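PDB 2DVZ: putative exported protein from Bordetella pertussis, which probably serves as a periplasmic solute receptor that captures glutamate for uptake, belonging to the Bug family of extracytoplasmic binding proteins. Local coordinates for residues A92-P95 / K96-P99; K128-K131 / G132-E135; R219-A222 / I223-V226. One frame throughout, in Å; residues are numbered along the deposited sequence.

Interaction 1: residues A92-P95 / K96-P99; sequences ACRP and KDLP
Arg-94 and Asp-97 meet across a tight turn that follows helix 84-93 in this type II periplasmic binding protein fold, where Arg-94 is the first residue to depart from helical backbone angles. The turn is closed by Leu-98 N, which donates to Arg-94 O at 3.1 Å; this bond, from a residue to the carbonyl four positions earlier, makes the segment an alpha turn. The bond is well off straight, 135° at the hydrogen.

The salt bridge then shows how an arginine can straddle such a turn. The Arg-94 and Asp-97 side chains cross at about a right angle, and the guanidinium takes the carboxylate side-on, through NE and NH2, yet both nitrogens go to a single oxygen, with NE of Arg-94 to OD2 of Asp-97 at 3.0 Å. OD2 lies almost exactly in the guanidinium plane, while the carboxylate itself is turned 40° out of that plane, which suits a grip on one oxygen rather than on both. Arg-94 reaches this position because its otherwise extended chain is kinked at the CG-CD bond (chi3 70°), swinging NE round to the acid.

Leu-98 approaches from another direction. Its side chain also crosses that of Arg-94 nearly perpendicularly, and Leu-98 CD1 sits over one face of the guanidinium, 4.1 Å from Arg-94 NE, with Pro-99 CD on that same face. Ala-63 of helix 63-71 touches both Arg-94 and Leu-98, and Cys-93, just before the turn, is bonded to Cys-152 in a disulfide, so the helix end is tied covalently to another part of the chain. Farther out, the Lys-96 chain, bent at chi2, runs alongside Pro-95, its CD 3.6 Å from Pro-95 O.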
loop_
_atom_site.group_PDB
_atom_site.type_symbol
_atom_site.label_atom_id
_atom_site.label_comp_id
_atom_site.label_asym_id
_atom_site.label_seq_id
_atom_site.Cartn_x
_atom_site.Cartn_y
_atom_site.Cartn_z
ATOM N N ALA A 92 8.177 6.317 -11.206
ATOM C CA ALA A 92 8.531 7.738 -11.116
ATOM C C ALA A 92 9.888 7.976 -10.412
ATOM O O ALA A 92 10.610 8.932 -10.741
ATOM C CB ALA A 92 7.399 8.551 -10.448
ATOM N N CYS A 93 10.231 7.093 -9.471
ATOM C CA CYS A 93 11.474 7.155 -8.714
ATOM C C CYS A 93 12.685 6.687 -9.538
ATOM O O CYS A 93 13.812 7.200 -9.358
ATOM C CB CYS A 93 11.344 6.272 -7.467
ATOM S SG CYS A 93 12.712 6.326 -6.253
ATOM N N ARG A 94 12.463 5.696 -10.416
ATOM C CA ARG A 94 13.541 5.096 -11.200
ATOM C C ARG A 94 13.176 5.040 -12.684
ATOM O O ARG A 94 13.068 3.942 -13.236
ATOM C CB ARG A 94 13.817 3.680 -10.714
ATOM C CG ARG A 94 14.469 3.572 -9.364
ATOM C CD ARG A 94 14.407 2.126 -8.916
ATOM N NE ARG A 94 15.284 1.263 -9.707
ATOM C CZ ARG A 94 15.507 -0.029 -9.489
ATOM N NH1 ARG A 94 14.890 -0.669 -8.500
ATOM N NH2 ARG A 94 16.355 -0.693 -10.289
ATOM N N PRO A 95 13.007 6.218 -13.330
ATOM C CA PRO A 95 12.447 6.335 -14.681
ATOM C C PRO A 95 13.291 5.767 -15.857
ATOM O O PRO A 95 12.751 5.637 -16.972
ATOM C CB PRO A 95 12.271 7.843 -14.851
ATOM C CG PRO A 95 13.250 8.468 -13.930
ATOM C CD PRO A 95 13.393 7.540 -12.782
ATOM N N LYS A 96 14.567 5.424 -15.619
ATOM C CA LYS A 96 15.459 5.004 -16.706
ATOM C C LYS A 96 15.859 3.565 -16.503
ATOM O O LYS A 96 16.180 2.877 -17.454
ATOM C CB LYS A 96 16.760 5.861 -16.803
ATOM C CG LYS A 96 16.607 7.367 -17.035
ATOM C CD LYS A 96 15.526 7.689 -18.071
ATOM C CE LYS A 96 14.989 9.133 -17.925
ATOM N NZ LYS A 96 13.671 9.367 -18.636
ATOM N N ASP A 97 15.864 3.106 -15.264
ATOM C CA ASP A 97 16.410 1.798 -14.995
ATOM C C ASP A 97 15.481 0.847 -14.251
ATOM O O ASP A 97 15.934 -0.203 -13.788
ATOM C CB ASP A 97 17.746 1.920 -14.260
ATOM C CG ASP A 97 17.602 2.551 -12.901
ATOM O OD1 ASP A 97 17.967 3.745 -12.750
ATOM O OD2 ASP A 97 17.106 1.860 -11.982
ATOM N N LEU A 98 14.205 1.187 -14.104
ATOM C CA LEU A 98 13.267 0.199 -13.556
ATOM C C LEU A 98 13.062 -0.904 -14.625
ATOM O O LEU A 98 12.800 -0.579 -15.785
ATOM C CB LEU A 98 11.939 0.863 -13.153
ATOM C CG LEU A 98 11.003 0.053 -12.247
ATOM C CD1 LEU A 98 11.493 0.068 -10.815
ATOM C CD2 LEU A 98 9.602 0.610 -12.334
ATOM N N PRO A 99 13.221 -2.194 -14.252
ATOM C CA PRO A 99 13.094 -3.344 -15.164
ATOM C C PRO A 99 11.669 -3.785 -15.585
ATOM O O PRO A 99 11.509 -4.897 -16.124
ATOM C CB PRO A 99 13.749 -4.484 -14.385
ATOM C CG PRO A 99 14.384 -3.831 -13.196
ATOM C CD PRO A 99 13.599 -2.631 -12.905
#

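Interaction 2: residues K128-K131 / G132-E135; sequences KDFK and GFLE. With CD (cadmium ion), chain C; CD (cadmium ion), chain D.
Phe-133, Leu-134 and Glu-135 donate their backbone N-H groups to the carbonyls of Asp-129, Phe-130 and Lys-131 respectively, the four-residue spacing of an alpha helix in its opening turn. Asp-129 adds a side-chain bond to this pattern: its OD1 accepts from Gly-132 N at 3.1 Å, nearly straight at 161°, and is approached almost along the C-O bond. With CG placed between the backbone N and the carbonyl carbon (chi1 50°), the carboxylate is folded back over the first turn. This is the classic N-cap of helix 130-138. Asp-129 also chelates one cadmium ion through both oxygens, its OD2 2.2 Å from the metal, so OD1 serves metal and helix together. A water links that ion to a second cadmium, which is held by Glu-135 OE1.

One turn on, Lys-131 NZ bonds to Glu-135 OE2 at 2.9 Å, on the syn side of that oxygen, leaving OE1 to the metal; a bend at the end of the lysine chain brings NZ there.

The buried side of the helix carries Phe-130, Phe-133 and Leu-134. Phe-133 points its edge at the face of Phe-130 in a T-shaped pair, centroids 5.7 Å apart and planes at 71°, with its CD1 offset toward the rim of that ring. Leu-134 CD1 packs 3.6 Å from Phe-130 CE2, and Phe-162 of helix 154-166 touches both Phe-130 and Leu-134.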
loop_
_atom_site.group_PDB
_atom_site.type_symbol
_atom_site.label_atom_id
_atom_site.label_comp_id
_atom_site.label_asym_id
_atom_site.label_seq_id
_atom_site.Cartn_x
_atom_site.Cartn_y
_atom_site.Cartn_z
ATOM N N LYS A 128 -0.585 15.069 21.181
ATOM C CA LYS A 128 -1.760 14.180 21.272
ATOM C C LYS A 128 -2.620 14.328 20.028
ATOM O O LYS A 128 -3.536 13.534 19.766
ATOM C CB LYS A 128 -2.566 14.418 22.587
ATOM C CG LYS A 128 -3.511 15.609 22.528
ATOM C CD LYS A 128 -4.157 15.926 23.881
ATOM C CE LYS A 128 -5.197 17.058 23.711
ATOM N NZ LYS A 128 -5.594 17.848 24.991
ATOM N N ASP A 129 -2.298 15.347 19.252
ATOM C CA ASP A 129 -3.086 15.673 18.071
ATOM C C ASP A 129 -2.136 16.196 16.993
ATOM O O ASP A 129 -0.980 16.496 17.286
ATOM C CB ASP A 129 -4.222 16.652 18.425
ATOM C CG ASP A 129 -3.738 17.862 19.213
ATOM O OD1 ASP A 129 -2.901 18.619 18.704
ATOM O OD2 ASP A 129 -4.196 18.104 20.350
ATOM N N PHE A 130 -2.633 16.269 15.761
ATOM C CA PHE A 130 -1.923 16.773 14.588
ATOM C C PHE A 130 -1.344 18.189 14.760
ATOM O O PHE A 130 -0.190 18.458 14.353
ATOM C CB PHE A 130 -2.851 16.729 13.350
ATOM C CG PHE A 130 -2.112 16.714 12.053
ATOM C CD1 PHE A 130 -1.746 15.489 11.461
ATOM C CD2 PHE A 130 -1.704 17.902 11.447
ATOM C CE1 PHE A 130 -1.045 15.435 10.283
ATOM C CE2 PHE A 130 -0.982 17.867 10.214
ATOM C CZ PHE A 130 -0.666 16.629 9.642
ATOM N N LYS A 131 -2.139 19.084 15.364
ATOM C CA LYS A 131 -1.704 20.464 15.642
ATOM C C LYS A 131 -0.396 20.525 16.415
ATOM O O LYS A 131 0.539 21.241 16.009
ATOM C CB LYS A 131 -2.796 21.246 16.414
ATOM C CG LYS A 131 -2.429 22.706 16.625
ATOM C CD LYS A 131 -3.566 23.528 17.122
ATOM C CE LYS A 131 -3.057 24.937 17.521
ATOM N NZ LYS A 131 -2.203 24.924 18.783
ATOM N N GLY A 132 -0.336 19.782 17.519
ATOM C CA GLY A 132 0.844 19.734 18.395
ATOM C C GLY A 132 1.988 18.879 17.840
ATOM O O GLY A 132 3.171 19.035 18.212
ATOM N N PHE A 133 1.593 17.934 16.989
ATOM C CA PHE A 133 2.476 17.112 16.194
ATOM C C PHE A 133 3.375 17.985 15.284
ATOM O O PHE A 133 4.603 17.947 15.365
ATOM C CB PHE A 133 1.593 16.112 15.420
ATOM C CG PHE A 133 2.344 15.194 14.496
ATOM C CD1 PHE A 133 1.898 15.013 13.181
ATOM C CD2 PHE A 133 3.499 14.500 14.929
ATOM C CE1 PHE A 133 2.577 14.133 12.305
ATOM C CE2 PHE A 133 4.201 13.623 14.052
ATOM C CZ PHE A 133 3.728 13.433 12.750
ATOM N N LEU A 134 2.745 18.808 14.462
ATOM C CA LEU A 134 3.450 19.796 13.672
ATOM C C LEU A 134 4.310 20.755 14.492
ATOM O O LEU A 134 5.451 20.966 14.153
ATOM C CB LEU A 134 2.445 20.577 12.810
ATOM C CG LEU A 134 1.725 19.796 11.708
ATOM C CD1 LEU A 134 1.124 20.791 10.741
ATOM C CD2 LEU A 134 2.714 18.879 10.979
ATOM N N GLU A 135 3.754 21.337 15.555
ATOM C CA GLU A 135 4.498 22.204 16.453
ATOM C C GLU A 135 5.802 21.572 16.905
ATOM O O GLU A 135 6.861 22.163 16.679
ATOM C CB GLU A 135 3.659 22.596 17.651
ATOM C CG GLU A 135 2.720 23.733 17.338
ATOM C CD GLU A 135 1.570 23.845 18.304
ATOM O OE1 GLU A 135 1.716 23.361 19.434
ATOM O OE2 GLU A 135 0.517 24.416 17.938
HETATM CD CD CD C . -2.840 19.778 20.853
HETATM CD CD CD D . 0.321 22.840 21.378
HETATM O O HOH W 1 -0.742 18.131 21.458
HETATM O O HOH W 2 -1.642 21.518 20.254
HETATM O O HOH W 3 -3.175 20.725 23.159
#

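Interaction 3: residues R219-A222 / I223-V226. With CD (cadmium ion), chain F; CD (cadmium ion), chain B.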
loop_
_atom_site.group_PDB
_atom_site.type_symbol
_atom_site.label_atom_id
_atom_site.label_comp_id
_atom_site.label_asym_id
_atom_site.label_seq_id
_atom_site.Cartn_x
_atom_site.Cartn_y
_atom_site.Cartn_z
ATOM N N ARG A 219 -13.344 10.036 8.591
ATOM C CA ARG A 219 -12.968 9.232 9.751
ATOM C C ARG A 219 -13.458 7.787 9.637
ATOM O O ARG A 219 -14.519 7.502 9.053
ATOM C CB ARG A 219 -13.507 9.865 11.040
ATOM C CG ARG A 219 -12.991 11.310 11.256
ATOM C CD ARG A 219 -13.786 12.063 12.380
ATOM N NE ARG A 219 -13.208 13.374 12.602
ATOM C CZ ARG A 219 -12.254 13.616 13.508
ATOM N NH1 ARG A 219 -11.816 12.624 14.309
ATOM N NH2 ARG A 219 -11.742 14.851 13.631
ATOM N N ILE A 220 -12.700 6.895 10.251
ATOM C CA ILE A 220 -12.930 5.474 10.201
ATOM C C ILE A 220 -13.400 4.948 11.588
ATOM O O ILE A 220 -12.789 5.220 12.581
ATOM C CB ILE A 220 -11.637 4.768 9.681
ATOM C CG1 ILE A 220 -11.543 4.925 8.165
ATOM C CG2 ILE A 220 -11.583 3.318 10.065
ATOM C CD1 ILE A 220 -10.182 4.357 7.485
ATOM N N ASP A 221 -14.487 4.172 11.608
ATOM C CA ASP A 221 -15.125 3.691 12.829
ATOM C C ASP A 221 -14.216 2.974 13.808
ATOM O O ASP A 221 -14.421 3.069 15.032
ATOM C CB ASP A 221 -16.303 2.775 12.482
ATOM C CG ASP A 221 -17.469 3.523 11.897
ATOM O OD1 ASP A 221 -17.543 4.777 11.969
ATOM O OD2 ASP A 221 -18.346 2.839 11.356
ATOM N N ALA A 222 -13.241 2.247 13.279
ATOM C CA ALA A 222 -12.251 1.551 14.085
ATOM C C ALA A 222 -11.505 2.522 14.936
ATOM O O ALA A 222 -11.096 2.176 16.049
ATOM C CB ALA A 222 -11.240 0.821 13.174
ATOM N N ILE A 223 -11.259 3.724 14.404
ATOM C CA ILE A 223 -10.419 4.719 15.087
ATOM C C ILE A 223 -11.012 6.121 14.869
ATOM O O ILE A 223 -10.374 7.032 14.316
ATOM C CB ILE A 223 -8.920 4.644 14.637
ATOM C CG1 ILE A 223 -8.812 4.537 13.096
ATOM C CG2 ILE A 223 -8.153 3.465 15.319
ATOM C CD1 ILE A 223 -7.383 4.925 12.521
ATOM N N LYS A 224 -12.238 6.276 15.360
ATOM C CA LYS A 224 -13.119 7.394 15.028
ATOM C C LYS A 224 -12.556 8.771 15.351
ATOM O O LYS A 224 -12.803 9.734 14.626
ATOM C CB LYS A 224 -14.495 7.182 15.682
ATOM C CG LYS A 224 -15.598 7.168 14.632
ATOM C CD LYS A 224 -16.947 6.741 15.156
ATOM C CE LYS A 224 -18.004 7.484 14.283
ATOM N NZ LYS A 224 -19.331 6.816 14.089
ATOM N N ASP A 225 -11.756 8.848 16.403
ATOM C CA ASP A 225 -11.155 10.097 16.836
ATOM C C ASP A 225 -9.935 10.602 16.084
ATOM O O ASP A 225 -9.526 11.701 16.307
ATOM C CB ASP A 225 -10.859 9.981 18.305
ATOM C CG ASP A 225 -12.124 9.933 19.114
ATOM O OD1 ASP A 225 -13.023 10.724 18.776
ATOM O OD2 ASP A 225 -12.236 9.129 20.044
ATOM N N VAL A 226 -9.368 9.782 15.190
ATOM C CA VAL A 226 -8.262 10.186 14.324
ATOM C C VAL A 226 -8.822 10.974 13.147
ATOM O O VAL A 226 -9.668 10.478 12.399
ATOM C CB VAL A 226 -7.375 8.938 13.852
ATOM C CG1 VAL A 226 -6.156 9.370 12.965
ATOM C CG2 VAL A 226 -6.924 8.082 15.057
HETATM CD CD CD F . -20.138 4.130 11.504
HETATM CD CD CD B . -14.405 9.625 20.661
HETATM O O HOH W 4 -10.469 7.902 11.839
HETATM O O HOH W 5 -21.028 3.966 13.571
HETATM O O HOH W 6 -15.383 8.706 19.350
HETATM O O HOH W 7 -15.969 9.085 22.548
#
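Arg-219 reaches along the loop to the main-chain carbonyls of Lys-224 and Asp-225, and hydrogen bonds dominate this contact. Its NH1 donates to Lys-224 O at 3.1 Å, meeting that oxygen on a lone pair in the carbonyl plane, with the acceptor close to the guanidinium plane too; the bond is nearly straight (163°). A second, weak bond runs from the same nitrogen to Asp-225 O. The Arg-219 chain is extended from CG to NE, carrying CD past Lys-224 O at 3.4 Å on the way, so the aliphatic part lies against the carbonyl that its end grips. Arg-219 NE also forms a long, weak ion pair with Asp-231.

Backbone bonds shape the path between them. Ile-223 N donates to Ile-220 O at 2.8 Å. Next comes a type I beta turn from Ile-223 to Val-226, closed by Val-226 N to Ile-223 O. One water ties both bends together: it accepts from Ile-220 N and donates to Ile-223 O and Val-226 O. Together these compact a loop connecting strand 210-215 with strand 241-248.

Charged contacts occupy the outer side. Asp-221 and Lys-224 run side by side in the same direction, and Lys-224 NZ makes a weak salt bridge of 3.4 Å to Asp-221 OD1. Asp-221 binds a cadmium ion through both oxygens, OD2 at 2.2 Å. Asp-225 chelates another cadmium in the same two-oxygen manner.

Apolar contacts are slight within the loop, with Ile-223 CG1 at 4.3 Å from Ile-220 CG2. Ile-220 and Ile-223 pack instead on neighbouring elements, both touching Ile-214 of strand 210-215, while Ile-223 and Ala-222 also meet Met-201 of helix 197-205.

Overall arrangement
The three local contacts follow one another along the chain without interleaving, and none touches another. Interaction 1, at the end of helix 84-93 and in the loop that follows, lies 36 Å from interaction 2 and 37 Å from interaction 3, centre to centre, and across the centre of the chain from the latter. Interactions 2 and 3 are closer, their centres 17 Å apart and nearest atoms about 7 Å, and both place side chains on strand 210-215 of the large mixed sheet, which also includes strands 106-121 and 241-248. With centres 19 to 25 Å from that of the chain, all three are peripheral features of a glutamate-binding fold; the side chain of Leu-98 in interaction 1 lies about 13 Å from the bound glutamate.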